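Local coordinates for hypothetical protein APE0754 (Aeropyrum pernix, PDB 1TUA) that is of unknown function but carries KH domains and so probably binds RNA, at residues R120-E125 / T165-L170. Sequence-based numbering, arbitrary orientation.
Sequences RRTIEE and TVYRHL
The methyl group of Thr122 sits over one face of the Tyr167 ring in a CH-pi contact, its CG2 3.7 Å from the ring centroid and 22° off the normal. The methyl leans toward the rim, where CG2 comes within 3.4 Å of Tyr167 CE1, and the two side chains meet at about a right angle. Thr122 presents its methyl because CG2 lies anti to the backbone N, which leaves OG1 beside that nitrogen (chi1 -64°) and hydrogen-bonded to the carbonyl oxygen of Arg118, one turn earlier. The hydroxyl is thereby satisfied within its own helix, and the interface is held by apolar contacts.

Aliphatic packing continues at the ring's edge, where Ile123 CG1 lies near its plane, 4.4 Å from Tyr167 CE1, while the other branch, Ile123 CG2, meets Leu170 CD2 at 4.0 Å, again crosswise. Leu170, whose side chain points toward helix 118-127, also touches Met126 and Thr127. With the ring cut back to an alanine at Tyr167, the Thr122 methyl is likely to lose its aromatic face, and a gap would probably open beside Ile123 and Ala119, which the ring also touches.

These side chains join two nearly parallel helix segments, their axes 11.0 Å apart and 5° from parallel. Ile123 continues inward to Ile154 of helix 144-158 and Ile131 of strand 130-133, whereas Val166 packs on Ala153 and Leu157. The C-terminal helix 163-188 is thus docked by its first turns against the helical layer of a KH domain, whose three-stranded antiparallel sheet has the 1-3-2 order of the type I fold.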
loop_
_atom_site.group_PDB
_atom_site.type_symbol
_atom_site.label_atom_id
_atom_site.label_comp_id
_atom_site.label_asym_id
_atom_site.label_seq_id
_atom_site.Cartn_x
_atom_site.Cartn_y
_atom_site.Cartn_z
ATOM N N ARG A 120 -0.644 14.619 -4.112
ATOM C CA ARG A 120 -0.210 13.304 -3.663
ATOM C C ARG A 120 1.038 13.431 -2.783
ATOM O O ARG A 120 1.124 12.813 -1.721
ATOM C CB ARG A 120 0.083 12.413 -4.871
ATOM C CG ARG A 120 0.338 10.954 -4.521
ATOM C CD ARG A 120 0.708 10.157 -5.767
ATOM N NE ARG A 120 1.931 10.668 -6.378
ATOM C CZ ARG A 120 3.148 10.499 -5.871
ATOM N NH1 ARG A 120 3.316 9.819 -4.744
ATOM N NH2 ARG A 120 4.200 11.033 -6.477
ATOM N N ARG A 121 2.002 14.241 -3.217
ATOM C CA ARG A 121 3.229 14.420 -2.444
ATOM C C ARG A 121 2.986 15.080 -1.088
ATOM O O ARG A 121 3.615 14.711 -0.086
ATOM C CB ARG A 121 4.254 15.235 -3.239
ATOM C CG ARG A 121 4.766 14.519 -4.468
ATOM C CD ARG A 121 5.908 15.283 -5.134
ATOM N NE ARG A 121 6.446 14.555 -6.284
ATOM C CZ ARG A 121 5.766 14.316 -7.404
ATOM N NH1 ARG A 121 4.518 14.750 -7.524
ATOM N NH2 ARG A 121 6.327 13.636 -8.399
ATOM N N THR A 122 2.082 16.057 -1.050
ATOM C CA THR A 122 1.772 16.743 0.202
ATOM C C THR A 122 1.215 15.760 1.226
ATOM O O THR A 122 1.615 15.764 2.386
ATOM C CB THR A 122 0.745 17.868 -0.012
ATOM O OG1 THR A 122 1.320 18.872 -0.855
ATOM C CG2 THR A 122 0.342 18.494 1.325
ATOM N N ILE A 123 0.288 14.914 0.796
ATOM C CA ILE A 123 -0.281 13.935 1.706
ATOM C C ILE A 123 0.809 12.958 2.168
ATOM O O ILE A 123 0.885 12.635 3.351
ATOM C CB ILE A 123 -1.456 13.180 1.042
ATOM C CG1 ILE A 123 -2.579 14.181 0.726
ATOM C CG2 ILE A 123 -1.976 12.081 1.975
ATOM C CD1 ILE A 123 -3.762 13.600 -0.030
ATOM N N GLU A 124 1.662 12.502 1.250
ATOM C CA GLU A 124 2.750 11.584 1.618
ATOM C C GLU A 124 3.693 12.201 2.657
ATOM O O GLU A 124 4.084 11.546 3.628
ATOM C CB GLU A 124 3.590 11.203 0.399
ATOM C CG GLU A 124 2.920 10.308 -0.615
ATOM C CD GLU A 124 3.881 9.877 -1.717
ATOM O OE1 GLU A 124 4.618 10.739 -2.239
ATOM O OE2 GLU A 124 3.904 8.683 -2.067
ATOM N N GLU A 125 4.064 13.462 2.443
ATOM C CA GLU A 125 4.978 14.150 3.353
ATOM C C GLU A 125 4.359 14.396 4.722
ATOM O O GLU A 125 5.032 14.264 5.743
ATOM C CB GLU A 125 5.420 15.489 2.760
ATOM C CG GLU A 125 6.069 15.383 1.398
ATOM C CD GLU A 125 6.494 16.733 0.846
ATOM O OE1 GLU A 125 5.672 17.676 0.858
ATOM O OE2 GLU A 125 7.652 16.847 0.391
ATOM N N THR A 165 -8.579 22.521 2.562
ATOM C CA THR A 165 -9.471 21.916 3.551
ATOM C C THR A 165 -8.876 20.588 4.008
ATOM O O THR A 165 -8.731 20.332 5.200
ATOM C CB THR A 165 -10.858 21.643 2.941
ATOM O OG1 THR A 165 -11.562 22.880 2.798
ATOM C CG2 THR A 165 -11.664 20.691 3.816
ATOM N N VAL A 166 -8.531 19.746 3.041
ATOM C CA VAL A 166 -7.950 18.445 3.330
ATOM C C VAL A 166 -6.632 18.572 4.100
ATOM O O VAL A 166 -6.421 17.878 5.092
ATOM C CB VAL A 166 -7.725 17.646 2.016
ATOM C CG1 VAL A 166 -7.012 16.328 2.309
ATOM C CG2 VAL A 166 -9.062 17.370 1.348
ATOM N N TYR A 167 -5.754 19.467 3.658
ATOM C CA TYR A 167 -4.473 19.646 4.329
ATOM C C TYR A 167 -4.638 20.156 5.755
ATOM O O TYR A 167 -3.943 19.710 6.665
ATOM C CB TYR A 167 -3.575 20.610 3.551
ATOM C CG TYR A 167 -3.314 20.215 2.114
ATOM C CD1 TYR A 167 -3.222 18.870 1.732
ATOM C CD2 TYR A 167 -3.149 21.188 1.132
ATOM C CE1 TYR A 167 -2.977 18.510 0.396
ATOM C CE2 TYR A 167 -2.904 20.842 -0.198
ATOM C CZ TYR A 167 -2.820 19.507 -0.560
ATOM O OH TYR A 167 -2.592 19.187 -1.878
ATOM N N ARG A 168 -5.554 21.094 5.957
ATOM C CA ARG A 168 -5.773 21.633 7.294
ATOM C C ARG A 168 -6.260 20.515 8.226
ATOM O O ARG A 168 -5.817 20.404 9.370
ATOM C CB ARG A 168 -6.808 22.755 7.240
ATOM C CG ARG A 168 -6.465 23.943 8.115
ATOM C CD ARG A 168 -7.660 24.881 8.249
ATOM N NE ARG A 168 -8.190 25.317 6.954
ATOM C CZ ARG A 168 -7.524 26.073 6.084
ATOM N NH1 ARG A 168 -6.292 26.484 6.364
ATOM N NH2 ARG A 168 -8.098 26.427 4.939
ATOM N N HIS A 169 -7.171 19.685 7.727
ATOM C CA HIS A 169 -7.709 18.574 8.504
ATOM C C HIS A 169 -6.626 17.536 8.806
ATOM O O HIS A 169 -6.493 17.076 9.942
ATOM C CB HIS A 169 -8.863 17.923 7.743
ATOM C CG HIS A 169 -9.395 16.688 8.398
ATOM N ND1 HIS A 169 -8.784 15.458 8.275
ATOM C CD2 HIS A 169 -10.465 16.499 9.205
ATOM C CE1 HIS A 169 -9.456 14.563 8.978
ATOM N NE2 HIS A 169 -10.480 15.170 9.552
ATOM N N LEU A 170 -5.855 17.179 7.782
ATOM C CA LEU A 170 -4.771 16.209 7.915
ATOM C C LEU A 170 -3.752 16.717 8.934
ATOM O O LEU A 170 -3.202 15.949 9.720
ATOM C CB LEU A 170 -4.107 16.004 6.553
ATOM C CG LEU A 170 -3.137 14.841 6.354
ATOM C CD1 LEU A 170 -3.780 13.530 6.792
ATOM C CD2 LEU A 170 -2.736 14.794 4.881
#